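Local atomic coordinates of putative pyrroline carboxylate reductase (PDB entry 2AMF), a protein that probably catalyses the NAD(P)H-dependent reduction of 1-pyrroline-5-carboxylate to L-proline, the last step of proline biosynthesis. Residues E[12-17]-E[111-116]. Residues are numbered along the deposited sequence; the frame is centred on the assembly and turned at random.
With PRO (proline), chain S.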
loop_
_atom_site.group_PDB
_atom_site.type_symbol
_atom_site.label_atom_id
_atom_site.label_comp_id
_atom_site.label_asym_id
_atom_site.label_seq_id
_atom_site.Cartn_x
_atom_site.Cartn_y
_atom_site.Cartn_z
ATOM N N GLY E 12 27.573 -27.216 -16.674
ATOM C CA GLY E 12 26.588 -26.264 -17.107
ATOM C C GLY E 12 27.276 -24.952 -17.380
ATOM O O GLY E 12 28.457 -24.904 -17.747
ATOM N N LYS E 13 26.530 -23.880 -17.160
ATOM C CA LYS E 13 27.003 -22.547 -17.464
ATOM C C LYS E 13 28.197 -22.117 -16.597
ATOM O O LYS E 13 29.176 -21.556 -17.120
ATOM C CB LYS E 13 25.833 -21.553 -17.393
ATOM C CG LYS E 13 24.759 -21.867 -18.449
ATOM C CD LYS E 13 23.899 -20.669 -18.805
ATOM C CE LYS E 13 23.327 -20.793 -20.225
ATOM N NZ LYS E 13 24.268 -20.235 -21.275
ATOM N N MET E 14 28.108 -22.392 -15.292
ATOM C CA MET E 14 29.140 -21.976 -14.333
ATOM C C MET E 14 30.424 -22.787 -14.532
ATOM O O MET E 14 31.505 -22.213 -14.650
ATOM C CB MET E 14 28.629 -22.052 -12.888
ATOM C CG MET E 14 29.447 -21.224 -11.840
ATOM S SD MET E 14 29.778 -19.473 -12.179
ATOM C CE MET E 14 31.497 -19.604 -12.672
ATOM N N ALA E 15 30.295 -24.105 -14.630
ATOM C CA ALA E 15 31.447 -24.954 -14.932
ATOM C C ALA E 15 32.139 -24.565 -16.250
ATOM O O ALA E 15 33.378 -24.537 -16.313
ATOM C CB ALA E 15 31.061 -26.414 -14.923
ATOM N N SER E 16 31.347 -24.247 -17.280
ATOM C CA SER E 16 31.903 -23.791 -18.569
ATOM C C SER E 16 32.701 -22.510 -18.398
ATOM O O SER E 16 33.816 -22.390 -18.914
ATOM C CB SER E 16 30.812 -23.550 -19.608
ATOM O OG SER E 16 30.050 -24.724 -19.808
ATOM N N ALA E 17 32.129 -21.564 -17.658
ATOM C CA ALA E 17 32.788 -20.285 -17.399
ATOM C C ALA E 17 34.177 -20.421 -16.751
ATOM O O ALA E 17 35.065 -19.652 -17.076
ATOM C CB ALA E 17 31.862 -19.341 -16.581
ATOM N N ILE E 111 33.743 -23.924 -3.217
ATOM C CA ILE E 111 33.908 -22.607 -3.828
ATOM C C ILE E 111 32.556 -21.962 -4.156
ATOM O O ILE E 111 31.534 -22.655 -4.334
ATOM C CB ILE E 111 34.833 -22.632 -5.081
ATOM C CG1 ILE E 111 34.209 -23.437 -6.230
ATOM C CG2 ILE E 111 36.250 -23.108 -4.716
ATOM C CD1 ILE E 111 35.004 -23.321 -7.561
ATOM N N MET E 112 32.542 -20.639 -4.206
ATOM C CA MET E 112 31.374 -19.931 -4.700
ATOM C C MET E 112 31.860 -18.882 -5.671
ATOM O O MET E 112 32.299 -17.811 -5.259
ATOM C CB MET E 112 30.505 -19.316 -3.571
ATOM C CG MET E 112 29.190 -18.560 -4.072
ATOM S SD MET E 112 28.247 -19.429 -5.350
ATOM C CE MET E 112 27.742 -20.883 -4.441
ATOM N N PRO E 113 31.838 -19.225 -6.967
ATOM C CA PRO E 113 32.258 -18.353 -8.073
ATOM C C PRO E 113 31.054 -17.564 -8.622
ATOM O O PRO E 113 29.928 -17.708 -8.120
ATOM C CB PRO E 113 32.788 -19.357 -9.119
ATOM C CG PRO E 113 31.874 -20.598 -8.903
ATOM C CD PRO E 113 31.417 -20.562 -7.442
ATOM N N ASN E 114 31.301 -16.710 -9.606
ATOM C CA ASN E 114 30.216 -16.058 -10.313
ATOM C C ASN E 114 30.542 -16.017 -11.801
ATOM O O ASN E 114 31.658 -16.356 -12.211
ATOM C CB ASN E 114 29.870 -14.673 -9.727
ATOM C CG ASN E 114 30.983 -13.663 -9.895
ATOM O OD1 ASN E 114 31.691 -13.680 -10.884
ATOM N ND2 ASN E 114 31.152 -12.790 -8.923
ATOM N N MET E 115 29.563 -15.626 -12.601
ATOM C CA MET E 115 29.660 -15.670 -14.061
ATOM C C MET E 115 30.789 -14.800 -14.642
ATOM O O MET E 115 31.181 -14.984 -15.790
ATOM C CB MET E 115 28.302 -15.274 -14.639
ATOM C CG MET E 115 27.982 -15.722 -16.072
ATOM S SD MET E 115 28.186 -17.420 -16.670
ATOM C CE MET E 115 27.984 -18.588 -15.368
ATOM N N ASN E 116 31.335 -13.882 -13.842
ATOM C CA ASN E 116 32.466 -13.075 -14.276
ATOM C C ASN E 116 33.771 -13.876 -14.485
ATOM O O ASN E 116 34.737 -13.382 -15.089
ATOM C CB ASN E 116 32.640 -11.868 -13.353
ATOM C CG ASN E 116 31.407 -10.953 -13.355
ATOM O OD1 ASN E 116 31.069 -10.341 -12.340
ATOM N ND2 ASN E 116 30.720 -10.891 -14.481
HETATM N N PRO S . 26.663 -18.538 -11.483
HETATM C CA PRO S . 26.230 -19.566 -10.544
HETATM C C PRO S . 27.211 -20.046 -9.446
HETATM O O PRO S . 27.941 -19.282 -8.816
HETATM C CB PRO S . 25.740 -20.687 -11.474
HETATM C CG PRO S . 25.156 -19.900 -12.683
HETATM C CD PRO S . 25.713 -18.458 -12.601
HETATM O OXT PRO S . 27.272 -21.232 -9.120
#
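Met14 lies over one face of the Asn114 peptide group. Its SD sits above the carbonyl carbon, 3.6 Å from Asn114 C. Its CE stands above the oxygen, 3.3 Å from Asn114 O. The methyl also meets the Pro113 ring at the CB–CG edge, with Met14 CE 3.8 Å from Pro113 CB. Pro113 also packs on Ser122 and Thr124 of strand 122-128.

The other flat group is the carboxylate of the bound proline. Met14 CG covers one face, 3.5 Å from the carboxylate carbon C. The ligand oxygen O is 2.6 Å from Pro113 O. Met14 SD and CB lie over one face of the ligand ring, with SD 3.3 Å from the ligand N. Met115 CE comes in on the same side, offset over the CD end, 3.6 Å from the ligand CD.

Met14 reaches toward 111-116 with CG anti to its backbone N (chi1 -161°), and bends at chi2 and chi3 bring CE over Asn114 O and to Pro113. Met115 also bends back. Its CE lies 3.8 Å from Met14 SD and rests by the start of helix 13-23, near Lys13 O and Ala17 CB. Ile222 of the second subunit packs on Met115.

Gly12 O accepts from both Ser16 N and Ser16 OG. Asn114 OD1 closes an Asx turn with Asn116 N, and its ND2 bonds to Ala165 O.

Gly12 and Ala15 fit the Rossmann-type GxGxxA pattern, and Lys13 and Met14 bind NADP(+). Here the first turn of helix 13-23, after the glycine-rich turn, meets the loop that follows strand 108-112, beside a bound proline, consistent with the active site of a pyrroline-5-carboxylate reductase.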